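Local coordinates for divalent-cation tolerance protein CutA (Thermotoga maritima, PDB 1VHF) that is probably involved in resistance toward heavy metals, as a trimeric member of the CutA family, at residues L28-S39 and D50-T59. Residues are numbered along the deposited sequence; the frame is centred on the assembly and turned at random.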
ATOM      1  N   LEU A  28       6.123  -9.908  -1.485  1.00 12.36           N
ATOM      2  CA  LEU A  28       4.705  -9.762  -1.757  1.00 10.66           C
ATOM      3  C   LEU A  28       4.432  -8.596  -2.700  1.00 11.34           C
ATOM      4  O   LEU A  28       3.350  -8.524  -3.287  1.00 13.17           O
ATOM      5  CB  LEU A  28       3.855  -9.602  -0.503  1.00 13.49           C
ATOM      6  CG  LEU A  28       3.801 -10.862   0.379  1.00 14.45           C
ATOM      7  CD1 LEU A  28       3.047 -10.544   1.659  1.00 15.54           C
ATOM      8  CD2 LEU A  28       3.123 -12.012  -0.344  1.00 16.03           C
ATOM      9  N   ILE A  29       5.370  -7.666  -2.751  1.00 10.62           N
ATOM     10  CA  ILE A  29       5.289  -6.490  -3.599  1.00  9.68           C
ATOM     11  C   ILE A  29       6.645  -6.321  -4.299  1.00  9.98           C
ATOM     12  O   ILE A  29       7.677  -6.821  -3.859  1.00 10.47           O
ATOM     13  CB  ILE A  29       4.996  -5.179  -2.837  1.00  9.27           C
ATOM     14  CG1 ILE A  29       6.137  -4.816  -1.868  1.00 10.56           C
ATOM     15  CG2 ILE A  29       3.677  -5.263  -2.056  1.00 11.70           C
ATOM     16  CD1 ILE A  29       5.934  -3.476  -1.172  1.00 11.10           C
ATOM     17  N   ALA A  30       6.600  -5.616  -5.447  1.00  9.61           N
ATOM     18  CA  ALA A  30       7.808  -5.327  -6.198  1.00 10.42           C
ATOM     19  C   ALA A  30       8.455  -4.035  -5.702  1.00 10.58           C
ATOM     20  O   ALA A  30       9.649  -3.833  -5.795  1.00 11.07           O
ATOM     21  CB  ALA A  30       7.475  -5.193  -7.686  1.00 10.85           C
ATOM     22  N   CYS A  31       7.597  -3.094  -5.234  1.00  8.66           N
ATOM     23  CA  CYS A  31       8.122  -1.841  -4.721  1.00 10.31           C
ATOM     24  C   CYS A  31       6.988  -1.036  -4.083  1.00  9.03           C
ATOM     25  O   CYS A  31       5.831  -1.428  -4.234  1.00  8.19           O
ATOM     26  CB  CYS A  31       8.700  -1.016  -5.873  1.00 13.04           C
ATOM     27  SG  CYS A  31       7.639  -0.860  -7.294  1.00 14.66           S
ATOM     28  N   PHE A  32       7.364   0.020  -3.396  1.00  8.51           N
ATOM     29  CA  PHE A  32       6.346   0.899  -2.847  1.00  7.57           C
ATOM     30  C   PHE A  32       6.804   2.335  -3.088  1.00  7.64           C
ATOM     31  O   PHE A  32       7.999   2.620  -3.214  1.00  8.52           O
ATOM     32  CB  PHE A  32       6.111   0.681  -1.337  1.00  9.80           C
ATOM     33  CG  PHE A  32       7.245   1.081  -0.451  1.00  8.63           C
ATOM     34  CD1 PHE A  32       7.417   2.392  -0.033  1.00 11.62           C
ATOM     35  CD2 PHE A  32       8.166   0.121   0.008  1.00  8.89           C
ATOM     36  CE1 PHE A  32       8.477   2.773   0.775  1.00 12.92           C
ATOM     37  CE2 PHE A  32       9.204   0.499   0.819  1.00  9.67           C
ATOM     38  CZ  PHE A  32       9.405   1.818   1.210  1.00 11.39           C
ATOM     39  N   ASN A  33       5.816   3.234  -3.127  1.00  8.49           N
ATOM     40  CA  ASN A  33       6.044   4.685  -3.208  1.00  8.31           C
ATOM     41  C   ASN A  33       5.240   5.315  -2.056  1.00  8.43           C
ATOM     42  O   ASN A  33       4.025   5.085  -2.011  1.00 11.45           O
ATOM     43  CB  ASN A  33       5.594   5.283  -4.533  1.00  8.60           C
ATOM     44  CG  ASN A  33       6.434   4.938  -5.728  1.00  9.42           C
ATOM     45  OD1 ASN A  33       6.042   5.290  -6.851  1.00 12.08           O
ATOM     46  ND2 ASN A  33       7.585   4.297  -5.611  1.00  8.62           N
ATOM     47  N   ALA A  34       5.872   6.044  -1.142  1.00  7.96           N
ATOM     48  CA  ALA A  34       5.119   6.611  -0.009  1.00  7.26           C
ATOM     49  C   ALA A  34       5.309   8.124   0.021  1.00  7.48           C
ATOM     50  O   ALA A  34       6.328   8.663  -0.429  1.00  7.40           O
ATOM     51  CB  ALA A  34       5.620   5.988   1.296  1.00  8.11           C
ATOM     52  N   PHE A  35       4.309   8.840   0.544  1.00  7.24           N
ATOM     53  CA  PHE A  35       4.379  10.299   0.579  1.00  8.14           C
ATOM     54  C   PHE A  35       3.475  10.862   1.685  1.00  8.21           C
ATOM     55  O   PHE A  35       2.522  10.216   2.134  1.00  7.34           O
ATOM     56  CB  PHE A  35       3.950  10.959  -0.752  1.00  9.93           C
ATOM     57  CG  PHE A  35       2.644  10.471  -1.316  1.00  9.89           C
ATOM     58  CD1 PHE A  35       2.551   9.247  -1.972  1.00 11.08           C
ATOM     59  CD2 PHE A  35       1.490  11.263  -1.213  1.00  9.87           C
ATOM     60  CE1 PHE A  35       1.364   8.772  -2.471  1.00 11.52           C
ATOM     61  CE2 PHE A  35       0.305  10.845  -1.806  1.00 11.22           C
ATOM     62  CZ  PHE A  35       0.222   9.596  -2.400  1.00 13.02           C
ATOM     63  N   GLU A  36       3.862  12.016   2.206  1.00  8.87           N
ATOM     64  CA  GLU A  36       3.121  12.624   3.313  1.00  9.77           C
ATOM     65  C   GLU A  36       1.811  13.223   2.826  1.00  7.60           C
ATOM     66  O   GLU A  36       1.738  13.848   1.745  1.00  9.53           O
ATOM     67  CB  GLU A  36       3.991  13.702   4.005  1.00 13.14           C
ATOM     68  CG  GLU A  36       3.443  14.042   5.385  1.00 16.81           C
ATOM     69  CD  GLU A  36       4.271  15.132   6.069  1.00 24.85           C
ATOM     70  OE1 GLU A  36       5.338  15.508   5.532  1.00 26.61           O
ATOM     71  OE2 GLU A  36       3.780  15.569   7.133  1.00 26.50           O
ATOM     72  N   ILE A  37       0.785  13.070   3.663  1.00  6.52           N
ATOM     73  CA  ILE A  37      -0.533  13.600   3.379  1.00  6.68           C
ATOM     74  C   ILE A  37      -1.157  14.273   4.588  1.00  6.73           C
ATOM     75  O   ILE A  37      -0.758  14.059   5.742  1.00  8.60           O
ATOM     76  CB  ILE A  37      -1.521  12.503   2.903  1.00  6.86           C
ATOM     77  CG1 ILE A  37      -1.643  11.386   3.927  1.00  6.67           C
ATOM     78  CG2 ILE A  37      -1.066  11.931   1.554  1.00 10.19           C
ATOM     79  CD1 ILE A  37      -2.865  10.515   3.668  1.00  9.52           C
ATOM     80  N   ARG A  38      -2.108  15.168   4.266  1.00  7.84           N
ATOM     81  CA  ARG A  38      -2.996  15.686   5.334  1.00  6.65           C
ATOM     82  C   ARG A  38      -4.312  14.948   5.088  1.00  8.99           C
ATOM     83  O   ARG A  38      -4.686  14.715   3.913  1.00 10.57           O
ATOM     84  CB  ARG A  38      -3.252  17.178   5.096  1.00  8.63           C
ATOM     85  CG  ARG A  38      -1.997  18.012   5.174  1.00 14.61           C
ATOM     86  CD  ARG A  38      -1.499  18.090   6.607  1.00 21.77           C
ATOM     87  NE  ARG A  38      -0.535  19.204   6.702  1.00 30.58           N
ATOM     88  CZ  ARG A  38      -0.257  19.790   7.857  1.00 33.84           C
ATOM     89  NH1 ARG A  38      -0.898  19.363   8.950  1.00 34.82           N
ATOM     90  NH2 ARG A  38       0.594  20.804   7.953  1.00 36.25           N
ATOM     91  N   SER A  39      -5.026  14.566   6.130  1.00  7.91           N
ATOM     92  CA  SER A  39      -6.300  13.883   5.907  1.00  8.56           C
ATOM     93  C   SER A  39      -7.360  14.507   6.818  1.00  9.13           C
ATOM     94  O   SER A  39      -7.041  15.216   7.769  1.00  9.76           O
ATOM     95  CB  SER A  39      -6.147  12.404   6.246  1.00 11.38           C
ATOM     96  OG  SER A  39      -5.704  12.207   7.564  1.00 11.25           O
ATOM     97  N   ASP A  50      -5.792  15.374  10.341  1.00 10.98           N
ATOM     98  CA  ASP A  50      -4.698  14.522  10.723  1.00 12.50           C
ATOM     99  C   ASP A  50      -3.567  14.607   9.671  1.00 10.50           C
ATOM    100  O   ASP A  50      -3.751  15.260   8.655  1.00 11.00           O
ATOM    101  CB  ASP A  50      -5.249  13.091  10.729  1.00 16.15           C
ATOM    102  CG  ASP A  50      -4.573  12.030  11.515  1.00 18.32           C
ATOM    103  OD1 ASP A  50      -3.482  12.275  12.111  1.00 18.42           O
ATOM    104  OD2 ASP A  50      -5.054  10.862  11.558  1.00 19.49           O
ATOM    105  N   LYS A  51      -2.445  14.121  10.111  1.00 11.85           N
ATOM    106  CA  LYS A  51      -1.217  14.087   9.274  1.00 11.30           C
ATOM    107  C   LYS A  51      -0.865  12.604   9.210  1.00 10.40           C
ATOM    108  O   LYS A  51      -0.812  11.922  10.240  1.00 12.16           O
ATOM    109  CB  LYS A  51      -0.080  14.846   9.942  1.00 15.22           C
ATOM    110  CG  LYS A  51      -0.190  16.366   9.902  1.00 25.67           C
ATOM    111  CD  LYS A  51       1.046  16.930  10.608  1.00 31.04           C
ATOM    112  CE  LYS A  51       1.084  18.425  10.704  1.00 35.91           C
ATOM    113  NZ  LYS A  51      -0.091  19.024  11.391  1.00 39.01           N
ATOM    114  N   GLU A  52      -0.737  12.089   8.006  1.00  8.83           N
ATOM    115  CA  GLU A  52      -0.437  10.664   7.790  1.00  8.61           C
ATOM    116  C   GLU A  52       0.516  10.507   6.617  1.00  8.16           C
ATOM    117  O   GLU A  52       1.010  11.473   6.048  1.00  8.54           O
ATOM    118  CB  GLU A  52      -1.736   9.916   7.434  1.00  9.98           C
ATOM    119  CG  GLU A  52      -2.779   9.824   8.547  1.00  9.26           C
ATOM    120  CD  GLU A  52      -3.990   9.078   8.012  1.00 12.07           C
ATOM    121  OE1 GLU A  52      -4.861   9.645   7.339  1.00 12.16           O
ATOM    122  OE2 GLU A  52      -3.915   7.820   8.052  1.00 14.41           O
ATOM    123  N   TRP A  53       0.920   9.237   6.383  1.00  8.30           N
ATOM    124  CA  TRP A  53       1.712   8.901   5.201  1.00  8.85           C
ATOM    125  C   TRP A  53       0.893   7.922   4.363  1.00  8.91           C
ATOM    126  O   TRP A  53       0.356   6.956   4.896  1.00 11.46           O
ATOM    127  CB  TRP A  53       3.083   8.262   5.521  1.00  9.30           C
ATOM    128  CG  TRP A  53       4.096   9.362   5.779  1.00  8.28           C
ATOM    129  CD1 TRP A  53       4.111  10.233   6.828  1.00 10.74           C
ATOM    130  CD2 TRP A  53       5.186   9.730   4.953  1.00 10.54           C
ATOM    131  NE1 TRP A  53       5.141  11.126   6.700  1.00 10.78           N
ATOM    132  CE2 TRP A  53       5.845  10.821   5.559  1.00 12.00           C
ATOM    133  CE3 TRP A  53       5.702   9.199   3.764  1.00 12.94           C
ATOM    134  CZ2 TRP A  53       6.957  11.438   4.982  1.00 15.05           C
ATOM    135  CZ3 TRP A  53       6.815   9.786   3.196  1.00 13.98           C
ATOM    136  CH2 TRP A  53       7.431  10.899   3.820  1.00 15.15           C
ATOM    137  N   ALA A  54       0.792   8.193   3.077  1.00  6.41           N
ATOM    138  CA  ALA A  54       0.104   7.300   2.169  1.00  6.20           C
ATOM    139  C   ALA A  54       1.191   6.455   1.477  1.00  7.96           C
ATOM    140  O   ALA A  54       2.338   6.915   1.384  1.00  7.94           O
ATOM    141  CB  ALA A  54      -0.618   8.117   1.111  1.00  7.76           C
ATOM    142  N   ALA A  55       0.767   5.303   0.990  1.00  6.62           N
ATOM    143  CA  ALA A  55       1.694   4.507   0.206  1.00  7.39           C
ATOM    144  C   ALA A  55       0.910   3.727  -0.832  1.00  8.33           C
ATOM    145  O   ALA A  55      -0.234   3.333  -0.669  1.00  8.41           O
ATOM    146  CB  ALA A  55       2.456   3.527   1.089  1.00  9.47           C
ATOM    147  N   ILE A  56       1.609   3.554  -1.958  1.00  8.30           N
ATOM    148  CA  ILE A  56       1.110   2.734  -3.062  1.00  8.97           C
ATOM    149  C   ILE A  56       2.093   1.542  -3.133  1.00  8.42           C
ATOM    150  O   ILE A  56       3.308   1.746  -3.230  1.00  9.63           O
ATOM    151  CB  ILE A  56       0.940   3.367  -4.416  1.00 13.80           C
ATOM    152  CG1 ILE A  56       2.119   4.119  -4.987  1.00 17.02           C
ATOM    153  CG2 ILE A  56      -0.327   4.278  -4.411  1.00 14.89           C
ATOM    154  CD1 ILE A  56       2.137   4.186  -6.514  1.00 20.96           C
ATOM    155  N   PHE A  57       1.527   0.373  -3.131  1.00  8.37           N
ATOM    156  CA  PHE A  57       2.295  -0.901  -3.168  1.00  9.10           C
ATOM    157  C   PHE A  57       2.041  -1.530  -4.535  1.00 11.95           C
ATOM    158  O   PHE A  57       0.866  -1.752  -4.862  1.00 12.53           O
ATOM    159  CB  PHE A  57       1.785  -1.818  -2.057  1.00  9.25           C
ATOM    160  CG  PHE A  57       1.969  -1.237  -0.686  1.00  9.61           C
ATOM    161  CD1 PHE A  57       3.223  -1.121  -0.128  1.00 10.97           C
ATOM    162  CD2 PHE A  57       0.864  -0.797   0.034  1.00 10.53           C
ATOM    163  CE1 PHE A  57       3.409  -0.619   1.155  1.00 10.00           C
ATOM    164  CE2 PHE A  57       1.031  -0.294   1.314  1.00 11.13           C
ATOM    165  CZ  PHE A  57       2.295  -0.197   1.866  1.00 10.05           C
ATOM    166  N   LYS A  58       3.097  -1.736  -5.299  1.00 10.42           N
ATOM    167  CA  LYS A  58       2.907  -2.301  -6.649  1.00  9.63           C
ATOM    168  C   LYS A  58       3.169  -3.793  -6.642  1.00  9.30           C
ATOM    169  O   LYS A  58       4.188  -4.263  -6.116  1.00  9.49           O
ATOM    170  CB  LYS A  58       3.903  -1.627  -7.637  1.00 10.78           C
ATOM    171  CG  LYS A  58       3.473  -0.160  -7.844  1.00 20.11           C
ATOM    172  CD  LYS A  58       4.559   0.670  -8.501  1.00 26.45           C
ATOM    173  CE  LYS A  58       5.296   1.439  -7.396  1.00 27.54           C
ATOM    174  NZ  LYS A  58       6.728   1.577  -7.708  1.00 29.56           N
ATOM    175  N   THR A  59       2.188  -4.558  -7.172  1.00  9.24           N
ATOM    176  CA  THR A  59       2.403  -6.003  -7.218  1.00 12.33           C
ATOM    177  C   THR A  59       1.557  -6.575  -8.360  1.00 12.62           C
ATOM    178  O   THR A  59       1.066  -5.805  -9.176  1.00 12.23           O
ATOM    179  CB  THR A  59       2.097  -6.632  -5.855  1.00 13.22           C
ATOM    180  OG1 THR A  59       2.606  -7.974  -5.840  1.00 15.37           O
ATOM    181  CG2 THR A  59       0.603  -6.657  -5.537  1.00 12.66           C
TER
HETATM  182  O   HOH W   1       6.512   3.740  -9.033  1.00 21.48           O
HETATM  183  O   HOH W   2      -3.759  18.305   9.345  1.00 37.16           O
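Phe57 meets Phe32 across a long, twisted antiparallel beta hairpin, and Ile29 from the loop just before it. The hairpin belongs to the GlnB-like, ferredoxin-type sheet of CutA, with strand 31-43 at its edge within this chain. The strands pair from Cys31 with Lys58 to Ser39 with Asp50. Ala30 N adds a bond to Lys58 O from the loop.

The tight part is apolar. On the face turned to helix 13-25, Ile29 CD1 sits 3.7 Å from Phe57 CD1, and the same ring carbon touches Phe32 CB at 3.6 Å. The Phe32 ring itself leads away toward Leu17. On the other face, Ile37 CG2 touches the methyl of buried Ala54.

The more exposed part is looser. The Phe35 ring lays one face over Ala54 CB. Trp53 CG is anti to the carbonyl carbon (chi1 -85°), which swings the indole across to strand 31-43. There Glu36 CA stands 4.0 Å from the centroid of its five-membered ring, a CH-pi contact. Glu36 CG lies 3.6 Å from Trp53 NE1; the carboxylate beyond it is nearly parallel to the indole (7°). The modelled ends of Lys58 and Arg38 are doubtful, so their water links to Asn33 OD1 and Asp50 O are tentative.

By contrast, Glu52 is buried and held at both oxygens. OE2 is hydrogen-bonded to Tyr77 OH and Thr9 OG1, while OE1 accepts from Ser39 OG at 2.7 Å through its anti lone pair.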